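Local coordinates for putative acetoin utilization protein, acetoin dehydrogenase (Thermus thermophilus, PDB 5AWE), which is of unknown function but combines CBS domains with an ACT domain and may sense a small-molecule ligand, at the interface of chains A and B and the interface of chains A and C. Residues are numbered along the deposited sequence; one frame, centred on the assembly and turned at random. Chains: chain A/B/C, Putative acetoin utilization protein, acetoin dehydrogenase.

The three contacts gather around copies of helix 65-74. That helix of chain A meets its copy in chain B in contact 1 and the start of the copy in chain C in contact 2; in contact 3 helix 20-30 of chain A packs on the chain B helix. The C-alpha centres of contacts 1 and 2 lie about 10 Å apart, and A:Leu72 serves both. Contact 3 lies about 5 Å from contact 1, sharing A:Leu21, A:Ala73 and B:Ala73, and about 12 Å from contact 2. One helix thus faces two chains in the four-copy deposited assembly, although the structure alone does not show this to be the biological form.

Contact 1: the interface of chains A and B. Residues chain A 21, 69, 72-73; chain B 69, 72-73.
A:Asn69 and B:Asn69 face each other from two copies of helix 65-74, both helical in backbone, with their CA atoms 6.9 Å apart. The helices draw together to 5.8 Å between the CA atoms of A:Ala73 and B:Ala73. The two carboxamides meet tip to tip, their planes 19° apart. As modelled, A:Asn69 OD1 lies 2.8 Å from B:Asn69 OD1; since both oxygens can only accept, this orientation is doubtful, and turning one amide over could pair N-H with oxygen. The two ND2 atoms of these asparagines, 3.2 Å apart, form no hydrogen bond as built. A:Leu72 has CG anti to the carbonyl carbon (chi1 -38°), bringing CD1 across the opposite amide at about a right angle, 3.8 Å from B:Asn69 CG; the two-fold places B:Leu72 CD1 likewise against A:Asn69. An alanine in place of A:Asn69 would probably leave the B:Asn69 amide without its counterpart and open a gap beside the B:Leu72 methyl. Farther along, A:Ala73 CB approaches B:Ala73 CB at 4.1 Å, and A:Leu21 CD2 packs 3.7 Å from B:Ala73 CB. That leucine belongs to helix 20-30 of a CBS domain, so the patch lies where helix 65-74, pairing across the two-fold axis, also touches the partner's CBS domain.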
# COMPACT_ATOMS: atom_id res chain seq x y z
N LEU A 21 -1.08 11.01 -7.56
CA LEU A 21 0.09 10.16 -7.74
C LEU A 21 0.98 10.61 -8.89
O LEU A 21 2.18 10.31 -8.91
CB LEU A 21 -0.32 8.69 -7.92
CG LEU A 21 -1.41 8.31 -8.92
CD1 LEU A 21 -0.86 8.30 -10.34
CD2 LEU A 21 -1.95 6.93 -8.54
N ASN A 69 -6.06 1.84 -2.28
CA ASN A 69 -5.20 2.00 -3.44
C ASN A 69 -5.97 2.59 -4.63
O ASN A 69 -5.46 3.43 -5.36
CB ASN A 69 -4.62 0.64 -3.82
CG ASN A 69 -3.17 0.71 -4.21
OD1 ASN A 69 -2.28 0.48 -3.39
ND2 ASN A 69 -2.91 1.02 -5.48
N LEU A 72 -6.57 6.38 -3.82
CA LEU A 72 -5.42 7.24 -4.06
C LEU A 72 -5.27 7.45 -5.56
O LEU A 72 -4.98 8.55 -6.02
CB LEU A 72 -4.14 6.62 -3.52
CG LEU A 72 -4.22 5.85 -2.20
CD1 LEU A 72 -3.38 4.58 -2.33
CD2 LEU A 72 -3.73 6.69 -1.04
N ALA A 73 -5.48 6.38 -6.31
CA ALA A 73 -5.28 6.39 -7.76
C ALA A 73 -6.14 7.45 -8.42
O ALA A 73 -5.77 7.99 -9.46
CB ALA A 73 -5.61 5.01 -8.34
N ASN B 69 2.60 1.97 -5.89
CA ASN B 69 1.21 2.39 -5.97
C ASN B 69 0.90 3.00 -7.35
O ASN B 69 -0.16 2.77 -7.92
CB ASN B 69 0.94 3.42 -4.88
CG ASN B 69 -0.40 3.22 -4.21
OD1 ASN B 69 -0.49 2.58 -3.17
ND2 ASN B 69 -1.45 3.78 -4.81
N LEU B 72 0.77 0.02 -9.89
CA LEU B 72 -0.48 -0.74 -9.88
C LEU B 72 -1.56 0.07 -10.57
O LEU B 72 -2.37 -0.45 -11.33
CB LEU B 72 -0.92 -1.04 -8.45
CG LEU B 72 0.15 -1.36 -7.41
CD1 LEU B 72 -0.19 -0.64 -6.12
CD2 LEU B 72 0.25 -2.86 -7.18
N ALA B 73 -1.56 1.38 -10.31
CA ALA B 73 -2.58 2.28 -10.82
C ALA B 73 -2.64 2.23 -12.33
O ALA B 73 -3.70 2.45 -12.92
CB ALA B 73 -2.30 3.71 -10.35

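Contact 2: the interface of chains A and C. Residues chain A 53, 55, 57, 68, 72; chain C 63-66, 68.
A:Leu72 and C:Val65 make an apolar contact, their branches crossing obliquely with the leucine methyl CD2 3.7 Å from the valine methyl CG2. The touching CG2 is anti to the valine's carbonyl carbon, beside the backbone N, with CG1 anti to N (chi1 -178°). Beside them A:Met68, built as selenomethionine, bends at chi2 and chi3, which carries its tip toward the chain C backbone: its terminal methyl CE is 4.0 Å from the carbonyl C:Leu63 O, and its selenium 4.1 Å from C:Ser64 O. These are loose van der Waals contacts, yet A:Met68 has 58 Å² of its surface buried by chain C. On the other flank A:Ala55 O lies 3.8 Å from C:Ser64 CA. Farther out, helix 49-53 and the loop after it in chain A present the carbonyls of A:Lys53 and A:Ala55 toward the start of helix 65-74 of chain C. This two-fold A-C interface may help hold the deposited assembly together, and in this patch the polar link shown is through a water. Water 1 lies 2.6 Å from both A:Lys53 O and A:Ala55 O and accepts the N-H of C:Val65, the first residue of that helix, at an N-to-water distance of 3.0 Å and an angle of 156° at the hydrogen.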
# COMPACT_ATOMS: atom_id res chain seq x y z
N LYS A 53 1.73 12.84 0.00
CA LYS A 53 2.02 11.58 0.68
C LYS A 53 1.02 11.27 1.80
O LYS A 53 0.60 10.13 1.96
CB LYS A 53 3.43 11.61 1.27
CG LYS A 53 4.54 11.15 0.32
CD LYS A 53 4.43 11.78 -1.05
CE LYS A 53 5.61 11.35 -1.92
NZ LYS A 53 6.87 11.36 -1.13
N ALA A 55 -1.97 12.21 2.06
CA ALA A 55 -3.34 12.26 1.57
C ALA A 55 -4.15 11.10 2.14
O ALA A 55 -3.71 9.95 2.09
CB ALA A 55 -3.35 12.19 0.05
N PRO A 57 -8.01 9.65 1.54
CA PRO A 57 -9.29 9.66 0.82
C PRO A 57 -10.51 9.80 1.73
O PRO A 57 -11.57 10.23 1.23
CB PRO A 57 -9.30 8.34 0.06
CG PRO A 57 -7.85 7.98 -0.08
CD PRO A 57 -7.20 8.46 1.19
N MSE A 68 -8.42 1.45 -0.69
CA MSE A 68 -7.48 2.55 -0.44
C MSE A 68 -6.67 2.87 -1.70
O MSE A 68 -6.60 4.02 -2.13
CB MSE A 68 -6.54 2.16 0.71
CG MSE A 68 -5.18 2.84 0.68
SE MSE A 68 -5.01 4.13 1.91
CE MSE A 68 -6.40 5.16 1.51
N LEU A 72 -6.57 6.38 -3.82
CA LEU A 72 -5.42 7.24 -4.06
C LEU A 72 -5.27 7.45 -5.56
O LEU A 72 -4.98 8.55 -6.02
CB LEU A 72 -4.14 6.62 -3.52
CG LEU A 72 -4.22 5.85 -2.20
CD1 LEU A 72 -3.38 4.58 -2.33
CD2 LEU A 72 -3.73 6.69 -1.04
N LEU C 63 -7.60 7.53 7.02
CA LEU C 63 -6.24 6.93 7.07
C LEU C 63 -5.39 7.34 5.87
O LEU C 63 -5.91 7.47 4.76
CB LEU C 63 -6.31 5.40 7.11
CG LEU C 63 -7.09 4.70 8.23
CD1 LEU C 63 -6.91 3.20 8.07
CD2 LEU C 63 -6.60 5.17 9.60
N SER C 64 -4.10 7.50 6.11
CA SER C 64 -3.12 7.62 5.03
C SER C 64 -2.56 6.25 4.70
O SER C 64 -2.95 5.24 5.30
CB SER C 64 -1.97 8.53 5.46
OG SER C 64 -1.28 7.98 6.57
N VAL C 65 -1.63 6.21 3.75
CA VAL C 65 -1.01 4.95 3.34
C VAL C 65 -0.28 4.25 4.48
O VAL C 65 -0.25 3.02 4.52
CB VAL C 65 -0.03 5.17 2.17
CG1 VAL C 65 0.56 3.84 1.73
CG2 VAL C 65 -0.74 5.84 1.02
N TRP C 66 0.32 5.01 5.41
CA TRP C 66 1.02 4.39 6.54
C TRP C 66 0.19 4.10 7.75
O TRP C 66 0.49 3.16 8.48
CB TRP C 66 2.20 5.23 6.99
CG TRP C 66 3.26 5.22 6.02
CD1 TRP C 66 4.17 4.22 5.79
CD2 TRP C 66 3.48 6.20 5.03
NE1 TRP C 66 4.93 4.52 4.69
CE2 TRP C 66 4.53 5.74 4.21
CE3 TRP C 66 2.89 7.44 4.75
CZ2 TRP C 66 5.00 6.46 3.13
CZ3 TRP C 66 3.34 8.16 3.68
CH2 TRP C 66 4.39 7.67 2.88
N MSE C 68 -2.72 3.08 7.52
CA MSE C 68 -3.22 1.81 7.00
C MSE C 68 -2.15 0.72 7.10
O MSE C 68 -2.39 -0.36 7.65
CB MSE C 68 -3.66 1.99 5.54
CG MSE C 68 -3.58 0.73 4.69
SE MSE C 68 -5.19 0.02 4.35
CE MSE C 68 -5.82 -0.18 5.99
O HOH W 1 -1.52 8.65 2.02

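Contact 3: the interface of chains A and B. Residues chain A 21-22, 25, 73; chain B 66, 70, 73.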
# COMPACT_ATOMS: atom_id res chain seq x y z
N LEU A 21 -1.08 11.01 -7.56
CA LEU A 21 0.09 10.16 -7.74
C LEU A 21 0.98 10.61 -8.89
O LEU A 21 2.18 10.31 -8.91
CB LEU A 21 -0.32 8.69 -7.92
CG LEU A 21 -1.41 8.31 -8.92
CD1 LEU A 21 -0.86 8.30 -10.34
CD2 LEU A 21 -1.95 6.93 -8.54
N GLU A 22 0.41 11.34 -9.84
CA GLU A 22 1.21 11.89 -10.92
C GLU A 22 2.00 13.08 -10.41
O GLU A 22 3.16 13.26 -10.75
CB GLU A 22 0.31 12.32 -12.09
CG GLU A 22 0.91 12.03 -13.46
CD GLU A 22 2.40 12.38 -13.55
OE1 GLU A 22 2.73 13.47 -14.07
OE2 GLU A 22 3.23 11.56 -13.10
N ARG A 25 5.17 11.89 -8.53
CA ARG A 25 6.27 11.46 -9.38
C ARG A 25 6.94 12.67 -10.03
O ARG A 25 8.16 12.69 -10.21
CB ARG A 25 5.75 10.50 -10.45
CG ARG A 25 5.14 9.21 -9.90
CD ARG A 25 6.14 8.41 -9.05
NE ARG A 25 6.10 6.98 -9.33
CZ ARG A 25 6.89 6.36 -10.20
NH1 ARG A 25 6.79 5.05 -10.40
NH2 ARG A 25 7.79 7.06 -10.89
N ALA A 73 -5.48 6.38 -6.31
CA ALA A 73 -5.28 6.39 -7.76
C ALA A 73 -6.14 7.45 -8.42
O ALA A 73 -5.77 7.99 -9.46
CB ALA A 73 -5.61 5.01 -8.34
N TRP B 66 4.91 4.49 -3.19
CA TRP B 66 4.23 5.16 -4.31
C TRP B 66 4.69 4.76 -5.68
O TRP B 66 3.90 4.81 -6.62
CB TRP B 66 4.35 6.67 -4.21
CG TRP B 66 3.56 7.19 -3.12
CD1 TRP B 66 2.21 7.37 -3.08
CD2 TRP B 66 4.05 7.49 -1.83
NE1 TRP B 66 1.82 7.76 -1.82
CE2 TRP B 66 2.94 7.84 -1.03
CE3 TRP B 66 5.33 7.50 -1.26
CZ2 TRP B 66 3.06 8.19 0.29
CZ3 TRP B 66 5.46 7.84 0.05
CH2 TRP B 66 4.33 8.18 0.82
N TYR B 70 1.85 3.77 -7.86
CA TYR B 70 1.73 4.40 -9.17
C TYR B 70 1.72 3.31 -10.23
O TYR B 70 1.01 3.40 -11.23
CB TYR B 70 2.92 5.34 -9.39
CG TYR B 70 2.91 6.06 -10.72
CD1 TYR B 70 2.30 7.30 -10.86
CD2 TYR B 70 3.53 5.50 -11.84
CE1 TYR B 70 2.29 7.98 -12.08
CE2 TYR B 70 3.53 6.17 -13.07
CZ TYR B 70 2.91 7.40 -13.18
OH TYR B 70 2.91 8.08 -14.38
N ALA B 73 -1.56 1.38 -10.31
CA ALA B 73 -2.58 2.28 -10.82
C ALA B 73 -2.64 2.23 -12.33
O ALA B 73 -3.70 2.45 -12.92
CB ALA B 73 -2.30 3.71 -10.35
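A:Leu21 and B:Tyr70 form the apolar centre, with the leucine methyl CD1 set against the CD1-CE1 side of the phenol ring, 3.4 Å from the tyrosine CD1. The two side chains cross at about a right angle. The other leucine methyl turns away toward B:Ala73, so that one residue of helix 20-30 serves both the ring and the close helix pair. B:Tyr70 has CG anti to the backbone N (chi1 -180°), which sends the ring out between A:Leu21 and A:Arg25. On the opposite side of the ring from that CD1 methyl, the A:Arg25 side chain lies across a face: its methylene CG sits 3.5 Å above the plane, offset toward the rim, in a CH-pi contact. The arginine, bent at chi2 and chi3, then runs on over the same face toward the CB and CD2 end of the tyrosine. Its NE comes within 3.6 Å of B:Tyr70 CG, and NH1 is equally near CD2, but the guanidinium is tilted 47° from the ring and does not stack flat on it. At the polar rim A:Glu22 runs alongside the tyrosine, and its carboxylate OE2 stays 3.7 Å from the phenol OH, too far for a hydrogen bond. B:Tyr70, with 102 Å² hidden, thus anchors helix 65-74 of one chain against CBS-domain helix 20-30 of the other; repeated by the two-fold axis, this grip probably helps fix how chains A and B are set against each other.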